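Local structure of pseudoaglycone deacetylase Dbv21 (Actinoplanes teichomyceticus, 3DFI) at residues A81-L86 against K224-Q229. The protein probably removes an acetyl group from the sugar-bearing pseudoaglycone during biosynthesis of the lipoglycopeptide antibiotic A40926, as a zinc-dependent deacetylase of the PIG-L family. Residues are numbered along the deposited sequence; the frame is centred on the assembly and turned at random.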
# COMPACT_ATOMS: atom_id res chain seq x y z
N ALA A 81 8.19 -12.19 -2.71
CA ALA A 81 9.45 -12.22 -1.93
C ALA A 81 9.39 -11.30 -0.71
O ALA A 81 9.69 -11.72 0.42
CB ALA A 81 10.64 -11.84 -2.83
N ALA A 82 8.98 -10.06 -0.94
CA ALA A 82 8.78 -9.07 0.13
C ALA A 82 7.79 -9.52 1.22
O ALA A 82 8.12 -9.53 2.41
CB ALA A 82 8.33 -7.72 -0.45
N LEU A 83 6.58 -9.91 0.82
CA LEU A 83 5.54 -10.24 1.82
C LEU A 83 5.90 -11.50 2.63
O LEU A 83 5.69 -11.54 3.86
CB LEU A 83 4.17 -10.34 1.14
CG LEU A 83 3.62 -9.02 0.60
CD1 LEU A 83 2.38 -9.20 -0.25
CD2 LEU A 83 3.34 -8.04 1.73
N ASP A 84 6.43 -12.51 1.95
CA ASP A 84 7.03 -13.69 2.60
C ASP A 84 8.02 -13.35 3.72
O ASP A 84 8.05 -14.05 4.74
CB ASP A 84 7.75 -14.57 1.57
CG ASP A 84 6.81 -15.45 0.79
OD1 ASP A 84 5.57 -15.32 0.95
OD2 ASP A 84 7.30 -16.29 0.00
N GLN A 85 8.83 -12.31 3.54
CA GLN A 85 9.79 -11.89 4.58
C GLN A 85 9.09 -11.26 5.81
O GLN A 85 9.62 -11.30 6.93
CB GLN A 85 10.88 -10.96 4.01
CG GLN A 85 12.30 -11.09 4.70
CD GLN A 85 12.42 -10.30 6.02
OE1 GLN A 85 11.71 -9.31 6.23
NE2 GLN A 85 13.34 -10.72 6.90
N LEU A 86 7.90 -10.70 5.60
CA LEU A 86 7.11 -10.12 6.69
C LEU A 86 6.17 -11.14 7.34
O LEU A 86 5.48 -10.83 8.33
CB LEU A 86 6.30 -8.93 6.19
CG LEU A 86 7.01 -7.70 5.61
CD1 LEU A 86 5.96 -6.66 5.26
CD2 LEU A 86 8.04 -7.14 6.60
N LYS A 224 13.72 -4.06 0.03
CA LYS A 224 14.80 -4.38 -0.92
C LYS A 224 14.32 -5.27 -2.06
O LYS A 224 14.87 -5.22 -3.16
CB LYS A 224 15.98 -5.04 -0.21
CG LYS A 224 16.67 -4.14 0.79
CD LYS A 224 17.79 -4.87 1.51
CE LYS A 224 18.33 -4.03 2.67
NZ LYS A 224 19.56 -4.63 3.25
N HIS A 225 13.27 -6.06 -1.81
CA HIS A 225 12.76 -6.96 -2.85
C HIS A 225 12.10 -6.27 -4.03
O HIS A 225 12.15 -6.79 -5.15
CB HIS A 225 11.89 -8.07 -2.27
CG HIS A 225 12.68 -9.17 -1.66
ND1 HIS A 225 13.51 -9.98 -2.41
CD2 HIS A 225 12.81 -9.59 -0.38
CE1 HIS A 225 14.11 -10.85 -1.62
NE2 HIS A 225 13.71 -10.64 -0.38
N TYR A 226 11.55 -5.08 -3.82
CA TYR A 226 10.93 -4.32 -4.91
C TYR A 226 11.99 -3.51 -5.68
O TYR A 226 11.93 -2.28 -5.72
CB TYR A 226 9.88 -3.37 -4.38
CG TYR A 226 8.74 -4.03 -3.67
CD1 TYR A 226 7.71 -4.64 -4.38
CD2 TYR A 226 8.66 -4.01 -2.28
CE1 TYR A 226 6.61 -5.26 -3.72
CE2 TYR A 226 7.57 -4.61 -1.60
CZ TYR A 226 6.55 -5.23 -2.33
OH TYR A 226 5.46 -5.82 -1.67
N ALA A 227 12.90 -4.22 -6.33
CA ALA A 227 14.13 -3.64 -6.86
C ALA A 227 13.80 -2.76 -8.05
O ALA A 227 14.52 -1.82 -8.38
CB ALA A 227 15.06 -4.74 -7.30
N THR A 228 12.75 -3.16 -8.75
CA THR A 228 12.23 -2.43 -9.89
C THR A 228 11.85 -0.98 -9.48
O THR A 228 12.32 -0.02 -10.08
CB THR A 228 11.04 -3.26 -10.46
OG1 THR A 228 10.92 -3.09 -11.87
CG2 THR A 228 9.77 -3.02 -9.75
N GLN A 229 11.05 -0.85 -8.42
CA GLN A 229 10.57 0.42 -7.88
C GLN A 229 11.68 1.16 -7.14
O GLN A 229 11.84 2.38 -7.31
CB GLN A 229 9.37 0.20 -6.95
CG GLN A 229 8.15 -0.47 -7.62
CD GLN A 229 7.88 0.05 -9.02
OE1 GLN A 229 8.17 -0.62 -10.02
NE2 GLN A 229 7.35 1.27 -9.11
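The phenol oxygen of Tyr226 touches Ala82 at 3.7 Å (OH to CB) while hydrogen-bonding to Asp79 OD1, one turn earlier on the helix that carries Ala82. Tyr226 therefore meets that helix in two ways, by a polar bond at its hydroxyl and by carbon contact with the CE2 and CZ atoms of its ring. The carbon contact is tight: Ala82 CB lies 3.4 Å from Tyr226 CE2, approaching the ring obliquely, with CZ next nearest. Leu83 closes in more loosely, its CG 4.3 Å from Tyr226 OH. No hydrogen bond links 81-86 to 224-229 directly; between them the contact is apolar, plus one CH-pi approach.

One residue earlier, His225 lies against the same helix. Its CG is anti to the carbonyl carbon (chi1 -79°), and the imidazole that follows presents a face to Ala81. The methyl CB of Ala81 stands 3.6 Å from the ring centroid, 19° off the normal, which meets the geometry of a CH-pi contact; it is offset toward the rim, 3.4 Å from ND1. Backbones come close here, with Ala82 CA and His225 CA 5.4 Å apart.

Tyr226, whose side chain lies about 10 Å from the bound zinc, is the centre of an inverse gamma turn in the link between helices 213-223 and 227-233. The contact thus joins this link to the C-terminal part of helix 71-86, while Val21 of helix 19-33 touches both Leu83 and Tyr226.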